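Local atomic coordinates of protein SSD1 (Saccharomyces cerevisiae S288C, PDB entry 7AM1), a protein that binds messenger RNAs through their untranslated regions and represses translation, as a pseudonuclease of the RNase II family that has lost enzymatic activity. Residues 737-742 against 747-752. Residues are numbered along the deposited sequence; the frame is centred on the assembly and turned at random.
Sequences TVLQVY and DVFIPE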
ATOM      1  N   THR A 737     -19.466   5.780  -6.888  1.00 37.50           N
ATOM      2  CA  THR A 737     -19.282   7.199  -7.162  1.00 38.17           C
ATOM      3  C   THR A 737     -18.262   7.369  -8.278  1.00 37.53           C
ATOM      4  O   THR A 737     -17.216   6.708  -8.278  1.00 35.45           O
ATOM      5  CB  THR A 737     -18.823   7.951  -5.908  1.00 39.99           C
ATOM      6  OG1 THR A 737     -19.833   7.856  -4.895  1.00 40.27           O
ATOM      7  CG2 THR A 737     -18.538   9.416  -6.223  1.00 41.75           C
ATOM      8  N   VAL A 738     -18.578   8.240  -9.231  1.00 40.50           N
ATOM      9  CA  VAL A 738     -17.672   8.556 -10.329  1.00 41.02           C
ATOM     10  C   VAL A 738     -16.590   9.496  -9.818  1.00 41.22           C
ATOM     11  O   VAL A 738     -16.890  10.545  -9.237  1.00 41.12           O
ATOM     12  CB  VAL A 738     -18.439   9.185 -11.503  1.00 41.99           C
ATOM     13  CG1 VAL A 738     -17.482   9.567 -12.624  1.00 42.04           C
ATOM     14  CG2 VAL A 738     -19.520   8.233 -11.999  1.00 41.65           C
ATOM     15  N   LEU A 739     -15.330   9.128 -10.041  1.00 40.15           N
ATOM     16  CA  LEU A 739     -14.194   9.913  -9.570  1.00 39.65           C
ATOM     17  C   LEU A 739     -13.532  10.720 -10.678  1.00 40.26           C
ATOM     18  O   LEU A 739     -13.142  11.870 -10.448  1.00 40.18           O
ATOM     19  CB  LEU A 739     -13.165   8.986  -8.916  1.00 39.85           C
ATOM     20  CG  LEU A 739     -12.037   9.638  -8.117  1.00 42.14           C
ATOM     21  CD1 LEU A 739     -12.587  10.578  -7.062  1.00 43.58           C
ATOM     22  CD2 LEU A 739     -11.172   8.564  -7.467  1.00 42.45           C
ATOM     23  N   GLN A 740     -13.406  10.144 -11.875  1.00 39.63           N
ATOM     24  CA  GLN A 740     -12.821  10.824 -13.020  1.00 41.07           C
ATOM     25  C   GLN A 740     -13.542  10.372 -14.283  1.00 42.67           C
ATOM     26  O   GLN A 740     -13.930   9.207 -14.404  1.00 40.67           O
ATOM     27  CB  GLN A 740     -11.318  10.532 -13.151  1.00 41.45           C
ATOM     28  CG  GLN A 740     -10.422  11.264 -12.148  1.00 42.82           C
ATOM     29  CD  GLN A 740     -10.374  12.763 -12.386  1.00 44.22           C
ATOM     30  OE1 GLN A 740      -9.653  13.248 -13.259  1.00 44.98           O
ATOM     31  NE2 GLN A 740     -11.153  13.503 -11.615  1.00 44.80           N
ATOM     32  N   VAL A 741     -13.694  11.292 -15.228  1.00 47.66           N
ATOM     33  CA  VAL A 741     -14.316  11.007 -16.514  1.00 50.06           C
ATOM     34  C   VAL A 741     -13.281  11.214 -17.609  1.00 48.27           C
ATOM     35  O   VAL A 741     -12.497  12.168 -17.569  1.00 49.85           O
ATOM     36  CB  VAL A 741     -15.556  11.892 -16.753  1.00 55.01           C
ATOM     37  CG1 VAL A 741     -16.107  11.672 -18.149  1.00 56.97           C
ATOM     38  CG2 VAL A 741     -16.626  11.587 -15.720  1.00 55.83           C
ATOM     39  N   TYR A 742     -13.276  10.307 -18.580  1.00 43.34           N
ATOM     40  CA  TYR A 742     -12.368  10.372 -19.712  1.00 43.40           C
ATOM     41  C   TYR A 742     -13.177  10.265 -21.000  1.00 46.11           C
ATOM     42  O   TYR A 742     -14.404  10.131 -20.982  1.00 44.79           O
ATOM     43  CB  TYR A 742     -11.307   9.267 -19.635  1.00 41.40           C
ATOM     44  CG  TYR A 742     -10.625   9.158 -18.287  1.00 42.07           C
ATOM     45  CD1 TYR A 742      -9.670  10.085 -17.890  1.00 43.39           C
ATOM     46  CD2 TYR A 742     -10.943   8.130 -17.409  1.00 41.67           C
ATOM     47  CE1 TYR A 742      -9.043   9.987 -16.654  1.00 43.42           C
ATOM     48  CE2 TYR A 742     -10.325   8.022 -16.176  1.00 41.28           C
ATOM     49  CZ  TYR A 742      -9.374   8.951 -15.802  1.00 42.10           C
ATOM     50  OH  TYR A 742      -8.761   8.844 -14.572  1.00 41.10           O
ATOM     51  N   ASP A 747     -13.556   6.423 -14.142  1.00 38.67           N
ATOM     52  CA  ASP A 747     -13.187   5.730 -12.918  1.00 39.11           C
ATOM     53  C   ASP A 747     -14.299   5.860 -11.887  1.00 38.71           C
ATOM     54  O   ASP A 747     -14.919   6.919 -11.748  1.00 40.03           O
ATOM     55  CB  ASP A 747     -11.875   6.283 -12.353  1.00 39.93           C
ATOM     56  CG  ASP A 747     -10.712   6.108 -13.310  1.00 40.94           C
ATOM     57  OD1 ASP A 747     -10.795   5.207 -14.174  1.00 40.35           O
ATOM     58  OD2 ASP A 747      -9.722   6.865 -13.197  1.00 40.86           O
ATOM     59  N   VAL A 748     -14.549   4.769 -11.175  1.00 36.40           N
ATOM     60  CA  VAL A 748     -15.505   4.743 -10.080  1.00 36.85           C
ATOM     61  C   VAL A 748     -14.776   4.202  -8.862  1.00 37.34           C
ATOM     62  O   VAL A 748     -13.823   3.426  -8.982  1.00 36.70           O
ATOM     63  CB  VAL A 748     -16.746   3.879 -10.403  1.00 38.01           C
ATOM     64  CG1 VAL A 748     -17.507   4.452 -11.592  1.00 37.58           C
ATOM     65  CG2 VAL A 748     -16.333   2.439 -10.680  1.00 38.68           C
ATOM     66  N   PHE A 749     -15.218   4.616  -7.684  1.00 39.55           N
ATOM     67  CA  PHE A 749     -14.719   4.015  -6.459  1.00 39.37           C
ATOM     68  C   PHE A 749     -15.906   3.602  -5.606  1.00 37.76           C
ATOM     69  O   PHE A 749     -17.007   4.153  -5.714  1.00 36.92           O
ATOM     70  CB  PHE A 749     -13.760   4.949  -5.695  1.00 40.93           C
ATOM     71  CG  PHE A 749     -14.402   6.180  -5.149  1.00 42.01           C
ATOM     72  CD1 PHE A 749     -14.764   7.217  -5.988  1.00 42.73           C
ATOM     73  CD2 PHE A 749     -14.611   6.313  -3.789  1.00 43.48           C
ATOM     74  CE1 PHE A 749     -15.347   8.362  -5.486  1.00 44.55           C
ATOM     75  CE2 PHE A 749     -15.196   7.452  -3.276  1.00 44.65           C
ATOM     76  CZ  PHE A 749     -15.564   8.482  -4.127  1.00 45.00           C
ATOM     77  N   ILE A 750     -15.671   2.584  -4.792  1.00 37.83           N
ATOM     78  CA  ILE A 750     -16.718   1.956  -3.997  1.00 39.08           C
ATOM     79  C   ILE A 750     -16.190   1.943  -2.569  1.00 39.30           C
ATOM     80  O   ILE A 750     -15.426   1.038  -2.205  1.00 38.95           O
ATOM     81  CB  ILE A 750     -17.034   0.550  -4.527  1.00 40.49           C
ATOM     82  CG1 ILE A 750     -17.185   0.590  -6.056  1.00 42.60           C
ATOM     83  CG2 ILE A 750     -18.309   0.016  -3.887  1.00 40.55           C
ATOM     84  CD1 ILE A 750     -17.283  -0.773  -6.718  1.00 43.71           C
ATOM     85  N   PRO A 751     -16.526   2.938  -1.741  1.00 41.53           N
ATOM     86  CA  PRO A 751     -15.923   2.997  -0.398  1.00 42.69           C
ATOM     87  C   PRO A 751     -16.202   1.768   0.441  1.00 42.53           C
ATOM     88  O   PRO A 751     -15.399   1.436   1.323  1.00 42.53           O
ATOM     89  CB  PRO A 751     -16.548   4.259   0.215  1.00 44.37           C
ATOM     90  CG  PRO A 751     -16.965   5.088  -0.949  1.00 44.36           C
ATOM     91  CD  PRO A 751     -17.370   4.114  -2.021  1.00 42.73           C
ATOM     92  N   GLU A 752     -17.321   1.083   0.197  1.00 41.05           N
ATOM     93  CA  GLU A 752     -17.655  -0.097   0.982  1.00 41.26           C
ATOM     94  C   GLU A 752     -16.689  -1.243   0.736  1.00 39.81           C
ATOM     95  O   GLU A 752     -16.575  -2.136   1.581  1.00 39.56           O
ATOM     96  CB  GLU A 752     -19.082  -0.547   0.676  1.00 43.48           C
ATOM     97  CG  GLU A 752     -20.149   0.418   1.168  1.00 46.89           C
ATOM     98  CD  GLU A 752     -20.340   1.612   0.252  1.00 49.29           C
ATOM     99  OE1 GLU A 752     -19.771   1.618  -0.862  1.00 49.46           O
ATOM    100  OE2 GLU A 752     -21.062   2.547   0.657  1.00 50.70           O
TER
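Asp747 pairs with two successive residues, Leu739 and Gln740, by backbone hydrogen bonds where the strands 732-741 and 745-750 run antiparallel, a worked example of how one extra residue is absorbed by a sheet. Leu739 N gives a hydrogen bond of 2.8 Å to Asp747 O, and Asp747 N returns one to Gln740 O; beyond the irregularity Thr737 and Phe749 exchange two more, the straighter from Thr737 N to Phe749 O. Asp747 can be followed outward. Its CB lies near the backbone of Gln740, and CG, turned beside its own backbone N (chi1 -61°), sits in plane at the edge of the Tyr742 ring, 3.5 Å from CE2. OD2 accepts a hydrogen bond of 2.6 Å from Tyr742 OH, which comes from above the carboxylate plane, while OD1 forms a salt bridge with Arg758 on the next strand. A phenylalanine in place of Tyr742 would probably leave OD2 without this donor and the carboxylate less firmly fixed in its rotation. Further along, Phe749 sets CE1 3.4 Å from Thr737 CG2, and its CD1 lies 3.8 Å from Leu739 CB; Phe749 and Leu739 also touch helix 617-629, so this face of the hairpin packs on that helix. Two residues set opposite one mark a classic beta bulge, here in a hairpin of the DIS3L2-like C-terminal region, an OB-clan family, and part of a five-stranded antiparallel sheet.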